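Local coordinates for protein Bd3459 (Bdellovibrio bacteriovorus, PDB 5CEC) that is a predatory endopeptidase of the penicillin-binding S13 family that probably cuts peptidoglycan peptides and is bound by the ankyrin-repeat immunity protein Bd3460, at residues Tyr88-Lys93 with Arg112-Gly117; Val96-Asn101 with Asn227-Thr232; Ile106-Ser111 with Glu143-Ala148. The protein carries 1 engineered substitution. All blocks are in the same frame, centred on the assembly; numbering follows the deposited sequence.

Contact 1. Residues Tyr88-Lys93 with Arg112-Gly117; sequences YRFKTK and RDPLFG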
loop_
_atom_site.group_PDB
_atom_site.type_symbol
_atom_site.label_atom_id
_atom_site.label_comp_id
_atom_site.label_asym_id
_atom_site.label_seq_id
_atom_site.Cartn_x
_atom_site.Cartn_y
_atom_site.Cartn_z
ATOM N N TYR A 88 -2.396 -12.440 -17.854
ATOM C CA TYR A 88 -3.167 -11.609 -18.797
ATOM C C TYR A 88 -2.443 -10.268 -19.003
ATOM O O TYR A 88 -1.938 -9.687 -18.032
ATOM C CB TYR A 88 -4.561 -11.332 -18.227
ATOM C CG TYR A 88 -5.422 -10.469 -19.104
ATOM C CD1 TYR A 88 -6.091 -11.002 -20.194
ATOM C CD2 TYR A 88 -5.574 -9.097 -18.856
ATOM C CE1 TYR A 88 -6.881 -10.223 -21.007
ATOM C CE2 TYR A 88 -6.377 -8.311 -19.652
ATOM C CZ TYR A 88 -7.018 -8.872 -20.743
ATOM O OH TYR A 88 -7.821 -8.097 -21.551
ATOM N N ARG A 89 -2.443 -9.767 -20.236
ATOM C CA ARG A 89 -1.979 -8.418 -20.521
ATOM C C ARG A 89 -3.082 -7.588 -21.175
ATOM O O ARG A 89 -3.850 -8.090 -21.985
ATOM C CB ARG A 89 -0.752 -8.475 -21.423
ATOM C CG ARG A 89 0.458 -9.095 -20.759
ATOM C CD ARG A 89 1.548 -9.411 -21.749
ATOM N NE ARG A 89 2.716 -10.014 -21.137
ATOM C CZ ARG A 89 3.819 -9.365 -20.769
ATOM N NH1 ARG A 89 3.900 -8.042 -20.818
ATOM N NH2 ARG A 89 4.833 -10.055 -20.262
ATOM N N PHE A 90 -3.158 -6.317 -20.774
ATOM C CA PHE A 90 -4.075 -5.371 -21.354
ATOM C C PHE A 90 -3.430 -4.896 -22.642
ATOM O O PHE A 90 -2.346 -4.308 -22.621
ATOM C CB PHE A 90 -4.286 -4.213 -20.379
ATOM C CG PHE A 90 -5.032 -4.642 -19.138
ATOM C CD1 PHE A 90 -4.372 -5.167 -18.034
ATOM C CD2 PHE A 90 -6.416 -4.556 -19.094
ATOM C CE1 PHE A 90 -5.076 -5.609 -16.918
ATOM C CE2 PHE A 90 -7.130 -5.008 -17.981
ATOM C CZ PHE A 90 -6.455 -5.517 -16.886
ATOM N N LYS A 91 -4.113 -5.141 -23.755
ATOM C CA LYS A 91 -3.528 -4.935 -25.106
ATOM C C LYS A 91 -4.101 -3.659 -25.705
ATOM O O LYS A 91 -5.127 -3.692 -26.406
ATOM C CB LYS A 91 -3.792 -6.163 -25.975
ATOM C CG LYS A 91 -3.202 -7.420 -25.380
ATOM C CD LYS A 91 -3.631 -8.655 -26.158
ATOM C CE LYS A 91 -3.526 -9.917 -25.318
ATOM N NZ LYS A 91 -4.341 -9.878 -24.053
ATOM N N THR A 92 -3.472 -2.524 -25.394
ATOM C CA THR A 92 -3.893 -1.231 -25.954
ATOM C C THR A 92 -3.417 -1.211 -27.409
ATOM O O THR A 92 -2.266 -1.555 -27.694
ATOM C CB THR A 92 -3.267 -0.075 -25.155
ATOM O OG1 THR A 92 -3.670 -0.189 -23.787
ATOM C CG2 THR A 92 -3.703 1.274 -25.688
ATOM N N LYS A 93 -4.321 -0.872 -28.329
ATOM C CA LYS A 93 -3.999 -0.863 -29.744
ATOM C C LYS A 93 -3.929 0.561 -30.274
ATOM O O LYS A 93 -4.730 1.421 -29.918
ATOM C CB LYS A 93 -5.031 -1.696 -30.508
ATOM C CG LYS A 93 -4.964 -3.167 -30.151
ATOM C CD LYS A 93 -6.053 -3.963 -30.863
ATOM C CE LYS A 93 -5.733 -5.455 -30.829
ATOM N NZ LYS A 93 -6.658 -6.245 -31.681
ATOM N N ARG A 112 -8.754 -0.782 -21.330
ATOM C CA ARG A 112 -9.078 -0.583 -19.912
ATOM C C ARG A 112 -7.935 -0.972 -18.981
ATOM O O ARG A 112 -8.120 -1.260 -17.807
ATOM C CB ARG A 112 -10.379 -1.282 -19.514
ATOM C CG ARG A 112 -11.544 -0.930 -20.423
ATOM C CD ARG A 112 -12.894 -1.286 -19.794
ATOM N NE ARG A 112 -13.229 -0.377 -18.700
ATOM C CZ ARG A 112 -13.760 0.832 -18.836
ATOM N NH1 ARG A 112 -14.075 1.316 -20.049
ATOM N NH2 ARG A 112 -13.981 1.558 -17.741
ATOM N N ASP A 113 -6.705 -0.867 -19.497
ATOM C CA ASP A 113 -5.495 -1.037 -18.663
ATOM C C ASP A 113 -5.695 -0.124 -17.440
ATOM O O ASP A 113 -5.858 1.090 -17.600
ATOM C CB ASP A 113 -4.265 -0.641 -19.505
ATOM C CG ASP A 113 -2.951 -0.756 -18.782
ATOM O OD1 ASP A 113 -2.892 -0.804 -17.539
ATOM O OD2 ASP A 113 -1.946 -0.797 -19.523
ATOM N N PRO A 114 -5.615 -0.693 -16.228
ATOM C CA PRO A 114 -5.876 0.062 -14.987
ATOM C C PRO A 114 -4.650 0.678 -14.364
ATOM O O PRO A 114 -4.706 1.145 -13.235
ATOM C CB PRO A 114 -6.462 -1.010 -14.058
ATOM C CG PRO A 114 -5.705 -2.221 -14.450
ATOM C CD PRO A 114 -5.522 -2.134 -15.952
ATOM N N LEU A 115 -3.543 0.684 -15.106
ATOM C CA LEU A 115 -2.299 1.302 -14.654
ATOM C C LEU A 115 -1.677 2.116 -15.766
ATOM O O LEU A 115 -0.472 2.080 -15.974
ATOM C CB LEU A 115 -1.358 0.224 -14.097
ATOM C CG LEU A 115 -0.063 0.650 -13.423
ATOM C CD1 LEU A 115 -0.298 1.824 -12.495
ATOM C CD2 LEU A 115 0.612 -0.516 -12.711
ATOM N N PHE A 116 -2.510 2.901 -16.433
ATOM C CA PHE A 116 -2.083 3.694 -17.586
ATOM C C PHE A 116 -2.135 5.147 -17.148
ATOM O O PHE A 116 -3.197 5.773 -17.138
ATOM C CB PHE A 116 -2.933 3.413 -18.826
ATOM C CG PHE A 116 -2.240 3.683 -20.118
ATOM C CD1 PHE A 116 -1.605 4.883 -20.352
ATOM C CD2 PHE A 116 -2.192 2.731 -21.113
ATOM C CE1 PHE A 116 -0.962 5.143 -21.546
ATOM C CE2 PHE A 116 -1.543 2.988 -22.329
ATOM C CZ PHE A 116 -0.926 4.184 -22.524
ATOM N N GLY A 117 -0.966 5.650 -16.775
ATOM C CA GLY A 117 -0.808 7.011 -16.311
ATOM C C GLY A 117 0.498 7.575 -16.824
ATOM O O GLY A 117 0.935 7.263 -17.941
HETATM O O HOH W 1 -1.746 -1.160 -22.315
#

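Contact 2. Residues Val96-Asn101 with Asn227-Thr232; sequences VTPTAN and NEKSTT. With SO4 (sulfate ion), chain G.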
loop_
_atom_site.group_PDB
_atom_site.type_symbol
_atom_site.label_atom_id
_atom_site.label_comp_id
_atom_site.label_asym_id
_atom_site.label_seq_id
_atom_site.Cartn_x
_atom_site.Cartn_y
_atom_site.Cartn_z
ATOM N N VAL A 96 -2.314 3.383 -36.630
ATOM C CA VAL A 96 -1.361 4.413 -37.055
ATOM C C VAL A 96 -1.427 4.599 -38.556
ATOM O O VAL A 96 -1.196 3.625 -39.300
ATOM C CB VAL A 96 0.081 4.043 -36.646
ATOM C CG1 VAL A 96 1.049 5.143 -37.041
ATOM C CG2 VAL A 96 0.154 3.759 -35.142
ATOM N N THR A 97 -1.673 5.827 -39.010
ATOM C CA THR A 97 -1.758 6.119 -40.446
ATOM C C THR A 97 -0.842 7.291 -40.805
ATOM O O THR A 97 -0.942 8.350 -40.168
ATOM C CB THR A 97 -3.200 6.525 -40.829
ATOM O OG1 THR A 97 -4.120 5.529 -40.364
ATOM C CG2 THR A 97 -3.333 6.657 -42.351
ATOM N N PRO A 98 0.035 7.120 -41.813
ATOM C CA PRO A 98 0.869 8.268 -42.214
ATOM C C PRO A 98 0.038 9.375 -42.867
ATOM O O PRO A 98 -0.978 9.083 -43.489
ATOM C CB PRO A 98 1.875 7.669 -43.194
ATOM C CG PRO A 98 1.329 6.362 -43.589
ATOM C CD PRO A 98 0.279 5.920 -42.635
ATOM N N THR A 99 0.430 10.632 -42.671
ATOM C CA THR A 99 -0.246 11.759 -43.322
ATOM C C THR A 99 0.712 12.428 -44.276
ATOM O O THR A 99 1.933 12.274 -44.161
ATOM C CB THR A 99 -0.733 12.838 -42.346
ATOM O OG1 THR A 99 0.398 13.523 -41.796
ATOM C CG2 THR A 99 -1.575 12.244 -41.255
ATOM N N ALA A 100 0.140 13.222 -45.176
ATOM C CA ALA A 100 0.877 13.857 -46.272
ATOM C C ALA A 100 2.123 14.668 -45.854
ATOM O O ALA A 100 3.072 14.765 -46.641
ATOM C CB ALA A 100 -0.065 14.729 -47.097
ATOM N N ASN A 101 2.130 15.232 -44.639
ATOM C CA ASN A 101 3.248 16.089 -44.169
ATOM C C ASN A 101 4.354 15.399 -43.323
ATOM O O ASN A 101 5.125 16.093 -42.637
ATOM C CB ASN A 101 2.684 17.322 -43.418
ATOM C CG ASN A 101 1.945 16.955 -42.131
ATOM O OD1 ASN A 101 1.878 15.785 -41.747
ATOM N ND2 ASN A 101 1.374 17.958 -41.466
ATOM N N ASN A 227 -8.554 3.249 -41.027
ATOM C CA ASN A 227 -8.136 3.619 -42.376
ATOM C C ASN A 227 -7.551 2.399 -43.113
ATOM O O ASN A 227 -6.867 1.564 -42.516
ATOM C CB ASN A 227 -7.132 4.772 -42.274
ATOM C CG ASN A 227 -6.802 5.411 -43.618
ATOM O OD1 ASN A 227 -6.465 4.731 -44.590
ATOM N ND2 ASN A 227 -6.860 6.737 -43.663
ATOM N N GLU A 228 -7.827 2.279 -44.409
ATOM C CA GLU A 228 -7.258 1.168 -45.178
ATOM C C GLU A 228 -5.715 1.187 -45.136
ATOM O O GLU A 228 -5.082 0.144 -45.158
ATOM C CB GLU A 228 -7.788 1.173 -46.627
ATOM C CG GLU A 228 -7.310 0.005 -47.493
ATOM C CD GLU A 228 -7.666 -1.360 -46.913
ATOM O OE1 GLU A 228 -8.868 -1.611 -46.680
ATOM O OE2 GLU A 228 -6.747 -2.185 -46.689
ATOM N N LYS A 229 -5.141 2.379 -45.017
ATOM C CA LYS A 229 -3.692 2.611 -44.975
ATOM C C LYS A 229 -3.094 2.562 -43.554
ATOM O O LYS A 229 -1.902 2.831 -43.362
ATOM C CB LYS A 229 -3.462 4.020 -45.529
ATOM C CG LYS A 229 -2.048 4.392 -45.895
ATOM C CD LYS A 229 -1.999 5.579 -46.862
ATOM C CE LYS A 229 -0.617 6.226 -46.897
ATOM N NZ LYS A 229 0.514 5.256 -46.827
ATOM N N SER A 230 -3.902 2.246 -42.545
ATOM C CA SER A 230 -3.409 2.192 -41.176
ATOM C C SER A 230 -2.692 0.867 -40.853
ATOM O O SER A 230 -2.927 -0.178 -41.492
ATOM C CB SER A 230 -4.570 2.419 -40.213
ATOM O OG SER A 230 -5.431 1.314 -40.200
ATOM N N THR A 231 -1.838 0.920 -39.836
ATOM C CA THR A 231 -1.198 -0.255 -39.275
ATOM C C THR A 231 -1.607 -0.327 -37.794
ATOM O O THR A 231 -1.542 0.664 -37.099
ATOM C CB THR A 231 0.347 -0.180 -39.329
ATOM O OG1 THR A 231 0.816 -0.000 -40.675
ATOM C CG2 THR A 231 0.951 -1.445 -38.754
ATOM N N THR A 232 -1.994 -1.510 -37.327
ATOM C CA THR A 232 -2.338 -1.728 -35.932
ATOM C C THR A 232 -1.107 -2.164 -35.184
ATOM O O THR A 232 -0.499 -3.180 -35.488
ATOM C CB THR A 232 -3.433 -2.789 -35.781
ATOM O OG1 THR A 232 -4.559 -2.398 -36.569
ATOM C CG2 THR A 232 -3.862 -2.937 -34.318
HETATM S S SO4 G . -7.570 -4.669 -36.027
HETATM O O1 SO4 G . -7.585 -6.127 -35.784
HETATM O O2 SO4 G . -7.391 -3.957 -34.734
HETATM O O3 SO4 G . -8.859 -4.253 -36.644
HETATM O O4 SO4 G . -6.431 -4.404 -36.936
#

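Contact 3. Residues Ile106-Ser111 with Glu143-Ala148; sequences IHIEGS and ENFLLA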
loop_
_atom_site.group_PDB
_atom_site.type_symbol
_atom_site.label_atom_id
_atom_site.label_comp_id
_atom_site.label_asym_id
_atom_site.label_seq_id
_atom_site.Cartn_x
_atom_site.Cartn_y
_atom_site.Cartn_z
ATOM N N ILE A 106 -3.201 8.886 -35.239
ATOM C CA ILE A 106 -3.216 7.737 -34.352
ATOM C C ILE A 106 -4.537 7.666 -33.633
ATOM O O ILE A 106 -4.942 8.628 -32.992
ATOM C CB ILE A 106 -2.081 7.745 -33.335
ATOM C CG1 ILE A 106 -0.733 7.742 -34.066
ATOM C CG2 ILE A 106 -2.181 6.530 -32.407
ATOM C CD1 ILE A 106 0.471 7.704 -33.155
ATOM N N HIS A 107 -5.191 6.513 -33.707
ATOM C CA HIS A 107 -6.370 6.244 -32.895
ATOM C C HIS A 107 -6.023 5.209 -31.836
ATOM O O HIS A 107 -5.538 4.134 -32.177
ATOM C CB HIS A 107 -7.548 5.719 -33.712
ATOM C CG HIS A 107 -8.727 5.302 -32.880
ATOM N ND1 HIS A 107 -9.570 6.209 -32.273
ATOM C CD2 HIS A 107 -9.194 4.075 -32.544
ATOM C CE1 HIS A 107 -10.527 5.553 -31.640
ATOM N NE2 HIS A 107 -10.308 4.263 -31.766
ATOM N N ILE A 108 -6.253 5.527 -30.563
ATOM C CA ILE A 108 -6.053 4.579 -29.463
ATOM C C ILE A 108 -7.337 3.787 -29.172
ATOM O O ILE A 108 -8.359 4.351 -28.772
ATOM C CB ILE A 108 -5.573 5.269 -28.182
ATOM C CG1 ILE A 108 -4.251 6.031 -28.423
ATOM C CG2 ILE A 108 -5.391 4.241 -27.083
ATOM C CD1 ILE A 108 -3.814 6.891 -27.260
ATOM N N GLU A 109 -7.282 2.493 -29.439
ATOM C CA GLU A 109 -8.316 1.554 -29.098
ATOM C C GLU A 109 -7.937 0.997 -27.738
ATOM O O GLU A 109 -7.003 0.193 -27.608
ATOM C CB GLU A 109 -8.407 0.465 -30.187
ATOM C CG GLU A 109 -9.353 -0.678 -29.828
ATOM C CD GLU A 109 -9.381 -1.792 -30.866
ATOM O OE1 GLU A 109 -8.662 -1.703 -31.879
ATOM O OE2 GLU A 109 -10.108 -2.789 -30.651
ATOM N N GLY A 110 -8.624 1.476 -26.699
ATOM C CA GLY A 110 -8.212 1.141 -25.351
ATOM C C GLY A 110 -8.481 -0.293 -24.936
ATOM O O GLY A 110 -9.281 -0.994 -25.544
ATOM N N SER A 111 -7.792 -0.705 -23.886
ATOM C CA SER A 111 -7.925 -2.009 -23.295
ATOM C C SER A 111 -8.460 -1.977 -21.853
ATOM O O SER A 111 -8.507 -3.016 -21.204
ATOM C CB SER A 111 -6.565 -2.718 -23.277
ATOM O OG SER A 111 -5.641 -1.976 -22.510
ATOM N N GLU A 143 -13.505 4.898 -25.564
ATOM C CA GLU A 143 -13.995 4.890 -24.201
ATOM C C GLU A 143 -13.349 3.839 -23.315
ATOM O O GLU A 143 -13.571 3.821 -22.116
ATOM C CB GLU A 143 -15.527 4.766 -24.157
ATOM C CG GLU A 143 -16.084 3.428 -24.618
ATOM C CD GLU A 143 -16.378 3.321 -26.102
ATOM O OE1 GLU A 143 -15.663 3.903 -26.961
ATOM O OE2 GLU A 143 -17.320 2.581 -26.419
ATOM N N ASN A 144 -12.472 3.016 -23.888
ATOM C CA ASN A 144 -11.734 2.068 -23.096
ATOM C C ASN A 144 -10.317 2.507 -22.820
ATOM O O ASN A 144 -9.585 1.778 -22.174
ATOM C CB ASN A 144 -11.767 0.698 -23.762
ATOM C CG ASN A 144 -13.156 0.129 -23.790
ATOM O OD1 ASN A 144 -13.856 0.163 -22.781
ATOM N ND2 ASN A 144 -13.543 -0.424 -24.928
ATOM N N PHE A 145 -9.944 3.696 -23.316
ATOM C CA PHE A 145 -8.621 4.240 -23.031
ATOM C C PHE A 145 -8.702 5.025 -21.734
ATOM O O PHE A 145 -9.142 6.175 -21.710
ATOM C CB PHE A 145 -8.104 5.117 -24.167
ATOM C CG PHE A 145 -6.747 5.720 -23.882
ATOM C CD1 PHE A 145 -5.684 4.910 -23.497
ATOM C CD2 PHE A 145 -6.563 7.109 -23.918
ATOM C CE1 PHE A 145 -4.439 5.475 -23.214
ATOM C CE2 PHE A 145 -5.327 7.668 -23.642
ATOM C CZ PHE A 145 -4.268 6.862 -23.275
ATOM N N LEU A 146 -8.345 4.355 -20.655
ATOM C CA LEU A 146 -8.328 4.957 -19.335
ATOM C C LEU A 146 -6.959 5.539 -19.106
ATOM O O LEU A 146 -5.949 4.859 -19.274
ATOM C CB LEU A 146 -8.681 3.962 -18.256
ATOM C CG LEU A 146 -9.952 3.149 -18.506
ATOM C CD1 LEU A 146 -10.116 2.078 -17.429
ATOM C CD2 LEU A 146 -11.187 4.047 -18.607
ATOM N N LEU A 147 -6.913 6.827 -18.819
ATOM C CA LEU A 147 -5.669 7.552 -18.595
ATOM C C LEU A 147 -5.842 8.420 -17.371
ATOM O O LEU A 147 -6.740 9.305 -17.340
ATOM C CB LEU A 147 -5.320 8.420 -19.798
ATOM C CG LEU A 147 -4.080 9.280 -19.667
ATOM C CD1 LEU A 147 -2.822 8.424 -19.619
ATOM C CD2 LEU A 147 -4.008 10.260 -20.823
ATOM N N ALA A 148 -5.024 8.160 -16.351
ATOM C CA ALA A 148 -5.011 8.947 -15.105
ATOM C C ALA A 148 -3.559 9.199 -14.809
ATOM O O ALA A 148 -2.833 8.295 -14.406
ATOM C CB ALA A 148 -5.641 8.181 -13.963
HETATM O O HOH W 2 -11.530 -0.446 -27.095
#

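Contact 1. Residues Tyr88-Lys93 with Arg112-Gly117
Segment 88-93, at the start of strand 91-98, runs past the irregular loop 112-117, and the two backbones come nearest at Phe90 and Asp113, whose CA atoms are 5.3 Å apart. No direct hydrogen bond joins them. Phe90 carries the contact. Its CG lies anti to the carbonyl carbon (chi1 -68°), which sets the ring against the bend at Asp113 and Pro114. Pro114 CD sits over one face, 3.6 Å from the ring centroid and only 11° off the normal, a well-centred CH-pi contact. Tyr88 CE2 covers the opposite face over its centre, so the ring is sandwiched. At the base of the side chain, Phe90 CB packs on Asp113 CB at 3.7 Å.

Asp113 begins an Asx turn. Its OD1 accepts from Leu115 N at 2.9 Å, met from above the carboxylate plane. This turn shapes the loop between strand 104-109 and helix 118-130, for which Gly117 is the N-cap residue. The other carboxylate oxygen serves the contact itself. Asp113 OD2 accepts a hydrogen bond from a water at 2.8 Å, and the same water lies 2.6 Å from Thr92 OG1. That hydroxyl is also hydrogen-bonded to Ser111 OG, so the buried polar atoms are tied together without direct contact between Thr92 and Asp113 oxygens. Thr92 OG1 also meets the edge of the Phe116 ring, 4.1 Å from CE2. The two side chains approach tip to tip.

Further apolar cover comes from two helices. Ile243 of helix 240-250 and Leu259 of helix 253-262 each touch both Phe90 and Pro114. Phe116 makes a separate edge-to-face contact with Phe145.

Contact 2. Residues Val96-Asn101 with Asn227-Thr232
Two backbone hydrogen bonds form the first shell, both between Val96 and Thr231. Val96 N donates to Thr231 O at 2.9 Å, and Thr231 N donates to Val96 O at 2.8 Å. Both are fairly straight, with angles at hydrogen of 167° and 161°. They make an antiparallel hydrogen-bonded pair, with both side chains on the same face of the sheet. Val96 O takes a further contact, a CA-H...O approach from Ser230 CA at 3.2 Å.

Beyond this pair the segments touch through side chains. Thr97 OG1 is anti to the carbonyl carbon and lies tightly against Ser230 CB, at 3.1 Å. Its methyl CG2 rests near the amide of Asn227, and the two side chains cross at about a right angle. Pro98 CG meets the end of Lys229 obliquely, 3.5 Å from NZ. The lysine chain is extended up to CE and bends at the last torsion to bring NZ there.

A type I turn from Asn227 to Ser230 positions these groups. Asn227 O accepts twice, from Ser230 N and from Ser230 OG, the latter at 2.7 Å in the carbonyl plane. The crowded position of OG, between the backbone N and carbonyl carbon, allows that bond. Asn227 OD1 accepts from Lys229 N on a lone pair, an Asx turn within the beta turn. Just past the pair, Thr232 OG1 donates to a sulfate ion, probably from the crystallisation liquor.

The turn leads segment 227-232 into strand 231-236, the antiparallel neighbour of strand 91-98 in the six-stranded mixed sheet. Strand 104-109 flanks 91-98 on its other side, where Tyr104 touches Val96 and Pro98. Strand 436-437 lies beyond 231-236.

Contact 3. Residues Ile106-Ser111 with Glu143-Ala148
Parallel neighbouring strands of the mixed sheet, 104-109 and 135-141, send their chain ends together here, as segment 106-111 meets the loop residues 143-148. They come closest at Gly110 and Phe145, with CA atoms 3.9 Å apart. Gly110 has no side chain, and a CB there would run into the backbone between Asn144 and Phe145. The close approach therefore depends on the bare CA. Gly110 CA also makes a CA-H...O contact with Asn144 O at 3.5 Å.

Phe145 and Ile108 form the apolar part. Phe145 CG is anti to its backbone N (chi1 179°), which turns a face of the ring to Ile108. Both branches of the isoleucine touch it. Ile108 CG2 stands over this face, 4.1 Å from the centroid and 29° off the normal, in a CH-pi contact. It is nearest to Phe145 CD1, at 3.7 Å. Ile108 CD1 lies over the same face, displaced toward the rim near CE2 and CZ. Val174 of helix 167-182 also touches the phenylalanine.

Asn144 forms the polar part. Its CB packs on Gly110 O at 3.5 Å. A water bridges the segments: it donates to Gly110 O at 2.8 Å and accepts from Asn144 ND2 at 3.0 Å. The other end of the amide, OD1, accepts from Arg112 NH1. Asp142 OD1 accepts from both Gly110 N and Asn144 N, so one carboxylate oxygen fixes the two backbones together.

No hydrogen bond passes directly between the segments. Their polar links include one water, the Asp142 carboxylate and, through the adjoining residue, Arg112, while the ring and the isoleucine supply apolar contact. With Arg112 and the water at opposite ends of its amide, Asn144 is probably held in one orientation.

How the contacts relate
All three contacts involve the mixed sheet. Contact 1 is the most buried, and its centre is about 12 Å from the centre of the chain, the nearest of the three. The centre of contact 2 lies farthest out, about 35 Å from the centre of the chain. Contact 3 falls between them and is partly buried. Contacts 1 and 2 use opposite ends of strand 91-98. Contact 2 alone pairs backbones directly, as neighbouring strands do. Contacts 1 and 3 each join a strand end to a loop, through a ring face and a bridging water. Their centres are about 9 Å apart, and they meet through the backbone at Arg112 and Asn144. Contact 2 touches contact 3 through Val96 and Ile106.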